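Subtilase cytotoxin subunit A (Escherichia coli, PDB 2IY9) cleaves the host endoplasmic reticulum chaperone BiP as the serine protease subunit of the AB5 subtilase cytotoxin, triggering ER stress and eventual cell death. Local coordinates at residues D41-V55 / Y107-P119. Numbering follows the deposited sequence.
Sequences DKNTPVVVSVVDSGV and YPHALISSRRVIP
Strands 47-52 and 111-116 lie parallel, their axes 29° apart and 4.5 Å at closest, in a ladder of seven backbone hydrogen bonds that runs from Leu-111 N on Val-46 O to Val-117 N on Asp-52 O. The last of these carries the ladder one residue past strand 111-116.

On the face of Val-48, Val-50 and Ile-112, Val-50 CG2 rests 3.9 Å from Ile-112 CG2; Val-48 touches Ala-283 of helix 271-288, and Asp-52 touches His-89 and Met-93 of helix 84-98. On the other, Val-47 holds CG1 anti to its backbone N (chi1 -179°), and that methyl lies 3.7 Å from Ser-113 CB; farther along this face, Val-51 CG1 meets CG1 of Val-117, just beyond the strand end, at 3.7 Å. Here too the extended Arg-115 runs past Ser-49, CD 3.4 Å from OG, and both side chains reach Glu-144, one by a salt bridge and the other by a hydrogen bond.

Before the strands begin, Lys-42 CB sits over one face of the His-109 imidazole in a CH-pi contact, 3.5 Å from the ring centroid. Water joins Tyr-107 OH to the carbonyls of Asp-41 and Thr-44. Toward the C-terminal ends, Ser-114 OG shares a water with Val-50 O and Gly-54 N, while Arg-116 NE bonds Ile-118 O (3.0 Å) from above the carbonyl plane and its NH1 forms a salt bridge with Asp-74.

Asp-52, ending its strand, is assigned with His-89 and Ser-272 to the charge relay. This is the subtilase alpha/beta fold, with the presumed charge-relay aspartate at the C-terminal end of an inner strand of the parallel sheet.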
ATOM      1  N   ASP A  41     -13.810  -5.745  12.981  1.00 34.11           N
ATOM      2  CA  ASP A  41     -13.636  -6.117  14.383  1.00 34.66           C
ATOM      3  C   ASP A  41     -12.542  -5.239  15.004  1.00 34.77           C
ATOM      4  O   ASP A  41     -11.348  -5.531  14.874  1.00 34.12           O
ATOM      5  CB  ASP A  41     -13.294  -7.619  14.484  1.00 34.91           C
ATOM      6  CG  ASP A  41     -12.944  -8.074  15.905  1.00 36.75           C
ATOM      7  OD1 ASP A  41     -13.251  -9.233  16.257  1.00 39.27           O
ATOM      8  OD2 ASP A  41     -12.329  -7.299  16.672  1.00 41.31           O
ATOM      9  N   LYS A  42     -12.962  -4.176  15.689  1.00 34.95           N
ATOM     10  CA  LYS A  42     -12.028  -3.213  16.301  1.00 35.67           C
ATOM     11  C   LYS A  42     -11.321  -3.792  17.531  1.00 35.02           C
ATOM     12  O   LYS A  42     -10.390  -3.196  18.070  1.00 35.48           O
ATOM     13  CB  LYS A  42     -12.748  -1.897  16.651  1.00 35.76           C
ATOM     14  CG  LYS A  42     -13.671  -1.957  17.879  1.00 36.80           C
ATOM     15  CD  LYS A  42     -14.377  -0.608  18.148  1.00 37.09           C
ATOM     16  CE  LYS A  42     -13.416   0.475  18.652  1.00 40.41           C
ATOM     17  NZ  LYS A  42     -14.036   1.855  18.631  1.00 42.88           N
ATOM     18  N   ASN A  43     -11.769  -4.961  17.961  1.00 34.39           N
ATOM     19  CA  ASN A  43     -11.189  -5.643  19.105  1.00 34.16           C
ATOM     20  C   ASN A  43      -9.995  -6.514  18.736  1.00 33.04           C
ATOM     21  O   ASN A  43      -9.309  -7.024  19.610  1.00 32.97           O
ATOM     22  CB  ASN A  43     -12.274  -6.454  19.821  1.00 34.48           C
ATOM     23  CG  ASN A  43     -13.340  -5.566  20.440  1.00 36.45           C
ATOM     24  OD1 ASN A  43     -13.032  -4.667  21.231  1.00 38.66           O
ATOM     25  ND2 ASN A  43     -14.600  -5.801  20.073  1.00 36.94           N
ATOM     26  N   THR A  44      -9.753  -6.666  17.434  1.00 31.61           N
ATOM     27  CA  THR A  44      -8.612  -7.421  16.930  1.00 30.09           C
ATOM     28  C   THR A  44      -7.560  -6.435  16.453  1.00 29.27           C
ATOM     29  O   THR A  44      -7.801  -5.690  15.498  1.00 28.57           O
ATOM     30  CB  THR A  44      -9.026  -8.352  15.776  1.00 29.78           C
ATOM     31  OG1 THR A  44      -9.943  -9.342  16.269  1.00 32.07           O
ATOM     32  CG2 THR A  44      -7.808  -9.041  15.171  1.00 30.21           C
ATOM     33  N   PRO A  45      -6.404  -6.402  17.130  1.00 28.30           N
ATOM     34  CA  PRO A  45      -5.382  -5.442  16.729  1.00 27.76           C
ATOM     35  C   PRO A  45      -4.831  -5.757  15.347  1.00 26.73           C
ATOM     36  O   PRO A  45      -4.585  -6.919  15.009  1.00 26.13           O
ATOM     37  CB  PRO A  45      -4.301  -5.600  17.808  1.00 27.88           C
ATOM     38  CG  PRO A  45      -5.030  -6.270  18.978  1.00 28.46           C
ATOM     39  CD  PRO A  45      -5.967  -7.199  18.288  1.00 28.72           C
ATOM     40  N   VAL A  46      -4.694  -4.712  14.543  1.00 26.23           N
ATOM     41  CA  VAL A  46      -4.136  -4.816  13.208  1.00 25.08           C
ATOM     42  C   VAL A  46      -3.076  -3.750  13.099  1.00 24.30           C
ATOM     43  O   VAL A  46      -3.365  -2.574  13.303  1.00 24.77           O
ATOM     44  CB  VAL A  46      -5.213  -4.573  12.117  1.00 25.06           C
ATOM     45  CG1 VAL A  46      -4.582  -4.543  10.722  1.00 25.02           C
ATOM     46  CG2 VAL A  46      -6.293  -5.645  12.175  1.00 25.31           C
ATOM     47  N   VAL A  47      -1.855  -4.171  12.784  1.00 23.43           N
ATOM     48  CA  VAL A  47      -0.729  -3.268  12.600  1.00 22.61           C
ATOM     49  C   VAL A  47      -0.319  -3.328  11.133  1.00 22.31           C
ATOM     50  O   VAL A  47       0.036  -4.390  10.617  1.00 22.55           O
ATOM     51  CB  VAL A  47       0.480  -3.665  13.485  1.00 22.53           C
ATOM     52  CG1 VAL A  47       1.634  -2.696  13.282  1.00 23.42           C
ATOM     53  CG2 VAL A  47       0.088  -3.739  14.968  1.00 22.67           C
ATOM     54  N   VAL A  48      -0.372  -2.183  10.464  1.00 22.41           N
ATOM     55  CA  VAL A  48       0.085  -2.096   9.089  1.00 21.85           C
ATOM     56  C   VAL A  48       1.544  -1.648   9.084  1.00 22.20           C
ATOM     57  O   VAL A  48       1.924  -0.684   9.764  1.00 22.05           O
ATOM     58  CB  VAL A  48      -0.780  -1.114   8.265  1.00 21.32           C
ATOM     59  CG1 VAL A  48      -0.239  -0.970   6.830  1.00 20.82           C
ATOM     60  CG2 VAL A  48      -2.246  -1.573   8.252  1.00 21.75           C
ATOM     61  N   SER A  49       2.365  -2.367   8.328  1.00 22.58           N
ATOM     62  CA  SER A  49       3.763  -1.998   8.187  1.00 23.44           C
ATOM     63  C   SER A  49       3.879  -0.840   7.184  1.00 23.26           C
ATOM     64  O   SER A  49       3.319  -0.900   6.090  1.00 23.03           O
ATOM     65  CB  SER A  49       4.568  -3.228   7.752  1.00 23.85           C
ATOM     66  OG  SER A  49       5.962  -2.959   7.826  1.00 29.26           O
ATOM     67  N   VAL A  50       4.563   0.230   7.574  1.00 22.99           N
ATOM     68  CA  VAL A  50       4.793   1.343   6.655  1.00 22.98           C
ATOM     69  C   VAL A  50       6.290   1.420   6.362  1.00 22.94           C
ATOM     70  O   VAL A  50       7.077   1.941   7.174  1.00 23.25           O
ATOM     71  CB  VAL A  50       4.205   2.680   7.161  1.00 23.05           C
ATOM     72  CG1 VAL A  50       4.671   3.860   6.288  1.00 22.59           C
ATOM     73  CG2 VAL A  50       2.694   2.613   7.161  1.00 22.10           C
ATOM     74  N   VAL A  51       6.664   0.852   5.211  1.00 22.39           N
ATOM     75  CA  VAL A  51       8.061   0.763   4.784  1.00 22.56           C
ATOM     76  C   VAL A  51       8.290   1.995   3.905  1.00 22.54           C
ATOM     77  O   VAL A  51       7.786   2.094   2.767  1.00 21.66           O
ATOM     78  CB  VAL A  51       8.356  -0.569   4.048  1.00 22.66           C
ATOM     79  CG1 VAL A  51       9.859  -0.699   3.734  1.00 24.08           C
ATOM     80  CG2 VAL A  51       7.886  -1.767   4.897  1.00 22.02           C
ATOM     81  N   ASP A  52       9.014   2.962   4.462  1.00 22.34           N
ATOM     82  CA  ASP A  52       8.978   4.312   3.914  1.00 23.19           C
ATOM     83  C   ASP A  52      10.071   5.191   4.517  1.00 23.18           C
ATOM     84  O   ASP A  52      11.113   4.688   4.939  1.00 23.39           O
ATOM     85  CB  ASP A  52       7.575   4.902   4.154  1.00 22.98           C
ATOM     86  CG  ASP A  52       7.113   5.800   3.022  1.00 24.94           C
ATOM     87  OD1 ASP A  52       7.754   6.861   2.822  1.00 25.29           O
ATOM     88  OD2 ASP A  52       6.113   5.450   2.343  1.00 25.27           O
ATOM     89  N   SER A  53       9.831   6.502   4.556  1.00 24.06           N
ATOM     90  CA  SER A  53      10.858   7.466   4.946  1.00 24.13           C
ATOM     91  C   SER A  53      10.830   7.823   6.443  1.00 24.86           C
ATOM     92  O   SER A  53      11.517   8.749   6.873  1.00 24.85           O
ATOM     93  CB  SER A  53      10.704   8.731   4.105  1.00 24.18           C
ATOM     94  OG  SER A  53       9.501   9.413   4.429  1.00 23.14           O
ATOM     95  N   GLY A  54      10.036   7.085   7.225  1.00 25.03           N
ATOM     96  CA  GLY A  54       9.900   7.338   8.665  1.00 25.39           C
ATOM     97  C   GLY A  54       8.594   8.046   8.983  1.00 25.27           C
ATOM     98  O   GLY A  54       8.058   8.796   8.156  1.00 25.66           O
ATOM     99  N   VAL A  55       8.071   7.806  10.187  1.00 25.12           N
ATOM    100  CA  VAL A  55       6.750   8.306  10.546  1.00 24.19           C
ATOM    101  C   VAL A  55       6.824   9.181  11.799  1.00 23.98           C
ATOM    102  O   VAL A  55       7.441   8.807  12.794  1.00 24.06           O
ATOM    103  CB  VAL A  55       5.745   7.149  10.750  1.00 24.18           C
ATOM    104  CG1 VAL A  55       4.395   7.674  11.297  1.00 23.73           C
ATOM    105  CG2 VAL A  55       5.542   6.376   9.450  1.00 23.72           C
ATOM    106  N   TYR A 107      -8.701   2.973   7.868  1.00 24.37           N
ATOM    107  CA  TYR A 107      -9.010   2.115   9.019  1.00 24.74           C
ATOM    108  C   TYR A 107      -8.337   2.691  10.273  1.00 24.78           C
ATOM    109  O   TYR A 107      -7.234   2.285  10.648  1.00 24.16           O
ATOM    110  CB  TYR A 107      -8.625   0.642   8.763  1.00 25.11           C
ATOM    111  CG  TYR A 107      -9.160  -0.320   9.823  1.00 25.71           C
ATOM    112  CD1 TYR A 107     -10.525  -0.356  10.137  1.00 25.97           C
ATOM    113  CD2 TYR A 107      -8.307  -1.193  10.505  1.00 25.10           C
ATOM    114  CE1 TYR A 107     -11.032  -1.220  11.113  1.00 25.63           C
ATOM    115  CE2 TYR A 107      -8.800  -2.064  11.492  1.00 25.23           C
ATOM    116  CZ  TYR A 107     -10.161  -2.065  11.788  1.00 25.26           C
ATOM    117  OH  TYR A 107     -10.656  -2.911  12.743  1.00 26.95           O
ATOM    118  N   PRO A 108      -8.997   3.675  10.915  1.00 25.12           N
ATOM    119  CA  PRO A 108      -8.385   4.368  12.050  1.00 25.36           C
ATOM    120  C   PRO A 108      -8.128   3.504  13.290  1.00 25.57           C
ATOM    121  O   PRO A 108      -7.401   3.940  14.181  1.00 25.91           O
ATOM    122  CB  PRO A 108      -9.376   5.499  12.356  1.00 25.55           C
ATOM    123  CG  PRO A 108     -10.653   5.064  11.771  1.00 25.55           C
ATOM    124  CD  PRO A 108     -10.318   4.238  10.573  1.00 24.95           C
ATOM    125  N   HIS A 109      -8.716   2.310  13.348  1.00 25.40           N
ATOM    126  CA  HIS A 109      -8.422   1.355  14.424  1.00 25.74           C
ATOM    127  C   HIS A 109      -7.050   0.702  14.293  1.00 25.00           C
ATOM    128  O   HIS A 109      -6.538   0.145  15.266  1.00 25.16           O
ATOM    129  CB  HIS A 109      -9.487   0.256  14.489  1.00 26.32           C
ATOM    130  CG  HIS A 109     -10.860   0.766  14.772  1.00 29.67           C
ATOM    131  ND1 HIS A 109     -11.978   0.304  14.106  1.00 34.37           N
ATOM    132  CD2 HIS A 109     -11.301   1.704  15.643  1.00 32.24           C
ATOM    133  CE1 HIS A 109     -13.049   0.934  14.560  1.00 33.30           C
ATOM    134  NE2 HIS A 109     -12.665   1.791  15.489  1.00 33.97           N
ATOM    135  N   ALA A 110      -6.480   0.736  13.087  1.00 24.22           N
ATOM    136  CA  ALA A 110      -5.158   0.145  12.844  1.00 23.45           C
ATOM    137  C   ALA A 110      -4.049   0.883  13.573  1.00 23.12           C
ATOM    138  O   ALA A 110      -4.172   2.060  13.887  1.00 23.40           O
ATOM    139  CB  ALA A 110      -4.848   0.095  11.341  1.00 23.19           C
ATOM    140  N   LEU A 111      -2.973   0.159  13.851  1.00 22.65           N
ATOM    141  CA  LEU A 111      -1.737   0.745  14.326  1.00 21.96           C
ATOM    142  C   LEU A 111      -0.716   0.682  13.201  1.00 22.03           C
ATOM    143  O   LEU A 111      -0.961   0.048  12.174  1.00 21.69           O
ATOM    144  CB  LEU A 111      -1.224   0.000  15.557  1.00 21.88           C
ATOM    145  CG  LEU A 111      -2.142  -0.033  16.782  1.00 22.22           C
ATOM    146  CD1 LEU A 111      -1.563  -0.954  17.867  1.00 22.92           C
ATOM    147  CD2 LEU A 111      -2.366   1.347  17.333  1.00 22.34           C
ATOM    148  N   ILE A 112       0.420   1.347  13.401  1.00 21.79           N
ATOM    149  CA  ILE A 112       1.426   1.495  12.364  1.00 22.30           C
ATOM    150  C   ILE A 112       2.791   1.054  12.902  1.00 22.35           C
ATOM    151  O   ILE A 112       3.207   1.462  13.993  1.00 22.18           O
ATOM    152  CB  ILE A 112       1.512   2.987  11.892  1.00 22.46           C
ATOM    153  CG1 ILE A 112       0.187   3.442  11.239  1.00 22.72           C
ATOM    154  CG2 ILE A 112       2.756   3.233  10.991  1.00 22.99           C
ATOM    155  CD1 ILE A 112      -0.162   2.734   9.912  1.00 21.60           C
ATOM    156  N   SER A 113       3.470   0.216  12.130  1.00 22.67           N
ATOM    157  CA  SER A 113       4.870  -0.115  12.385  1.00 23.41           C
ATOM    158  C   SER A 113       5.711   0.547  11.304  1.00 23.97           C
ATOM    159  O   SER A 113       5.668   0.138  10.132  1.00 24.88           O
ATOM    160  CB  SER A 113       5.084  -1.628  12.381  1.00 23.49           C
ATOM    161  OG  SER A 113       6.454  -1.934  12.574  1.00 24.57           O
ATOM    162  N   SER A 114       6.464   1.571  11.702  1.00 23.67           N
ATOM    163  CA  SER A 114       7.276   2.335  10.769  1.00 23.69           C
ATOM    164  C   SER A 114       8.631   1.672  10.553  1.00 24.07           C
ATOM    165  O   SER A 114       9.347   1.356  11.511  1.00 24.25           O
ATOM    166  CB  SER A 114       7.463   3.764  11.247  1.00 23.39           C
ATOM    167  OG  SER A 114       8.218   4.494  10.302  1.00 24.04           O
ATOM    168  N   ARG A 115       8.964   1.437   9.290  1.00 23.74           N
ATOM    169  CA  ARG A 115      10.251   0.860   8.957  1.00 23.96           C
ATOM    170  C   ARG A 115      10.926   1.814   7.991  1.00 23.91           C
ATOM    171  O   ARG A 115      10.607   1.852   6.786  1.00 23.47           O
ATOM    172  CB  ARG A 115      10.077  -0.557   8.395  1.00 24.21           C
ATOM    173  CG  ARG A 115       9.513  -1.529   9.433  1.00 23.12           C
ATOM    174  CD  ARG A 115       9.221  -2.917   8.896  1.00 24.33           C
ATOM    175  NE  ARG A 115       8.818  -3.790  10.000  1.00 24.49           N
ATOM    176  CZ  ARG A 115       9.663  -4.524  10.721  1.00 25.00           C
ATOM    177  NH1 ARG A 115      10.967  -4.507  10.448  1.00 25.23           N
ATOM    178  NH2 ARG A 115       9.205  -5.266  11.720  1.00 24.01           N
ATOM    179  N   ARG A 116      11.844   2.617   8.527  1.00 24.01           N
ATOM    180  CA  ARG A 116      12.454   3.664   7.716  1.00 24.23           C
ATOM    181  C   ARG A 116      13.563   3.089   6.840  1.00 23.93           C
ATOM    182  O   ARG A 116      14.516   2.512   7.357  1.00 23.74           O
ATOM    183  CB  ARG A 116      12.963   4.830   8.565  1.00 24.76           C
ATOM    184  CG  ARG A 116      13.486   5.971   7.681  1.00 25.40           C
ATOM    185  CD  ARG A 116      14.125   7.138   8.437  1.00 25.60           C
ATOM    186  NE  ARG A 116      15.114   7.761   7.550  1.00 27.51           N
ATOM    187  CZ  ARG A 116      16.161   8.491   7.933  1.00 29.31           C
ATOM    188  NH1 ARG A 116      16.393   8.769   9.214  1.00 29.01           N
ATOM    189  NH2 ARG A 116      16.982   8.960   7.008  1.00 29.64           N
ATOM    190  N   VAL A 117      13.436   3.260   5.522  1.00 23.76           N
ATOM    191  CA  VAL A 117      14.404   2.686   4.567  1.00 24.52           C
ATOM    192  C   VAL A 117      15.096   3.719   3.660  1.00 25.55           C
ATOM    193  O   VAL A 117      16.054   3.384   2.943  1.00 25.07           O
ATOM    194  CB  VAL A 117      13.760   1.575   3.692  1.00 24.00           C
ATOM    195  CG1 VAL A 117      13.332   0.404   4.554  1.00 23.76           C
ATOM    196  CG2 VAL A 117      12.581   2.121   2.891  1.00 24.46           C
ATOM    197  N   ILE A 118      14.580   4.952   3.693  1.00 26.49           N
ATOM    198  CA  ILE A 118      15.074   6.092   2.915  1.00 27.42           C
ATOM    199  C   ILE A 118      14.912   7.372   3.759  1.00 28.26           C
ATOM    200  O   ILE A 118      14.147   7.380   4.719  1.00 28.27           O
ATOM    201  CB  ILE A 118      14.340   6.245   1.540  1.00 27.23           C
ATOM    202  CG1 ILE A 118      12.821   6.438   1.723  1.00 27.38           C
ATOM    203  CG2 ILE A 118      14.667   5.063   0.603  1.00 27.27           C
ATOM    204  CD1 ILE A 118      12.028   6.625   0.416  1.00 27.93           C
ATOM    205  N   PRO A 119      15.685   8.433   3.460  1.00 28.99           N
ATOM    206  CA  PRO A 119      16.804   8.452   2.529  1.00 29.71           C
ATOM    207  C   PRO A 119      18.018   7.796   3.185  1.00 30.57           C
ATOM    208  O   PRO A 119      17.972   7.442   4.376  1.00 30.83           O
ATOM    209  CB  PRO A 119      17.056   9.950   2.307  1.00 29.59           C
ATOM    210  CG  PRO A 119      16.617  10.594   3.562  1.00 29.48           C
ATOM    211  CD  PRO A 119      15.471   9.749   4.098  1.00 29.33           C
TER
HETATM  212  O   HOH W   1      -8.875  -3.652  14.597  1.00 34.99           O
HETATM  213  O   HOH W   2      -6.025  -2.438  15.651  1.00 29.65           O
HETATM  214  O   HOH W   3       8.396   4.579   7.476  1.00 22.76           O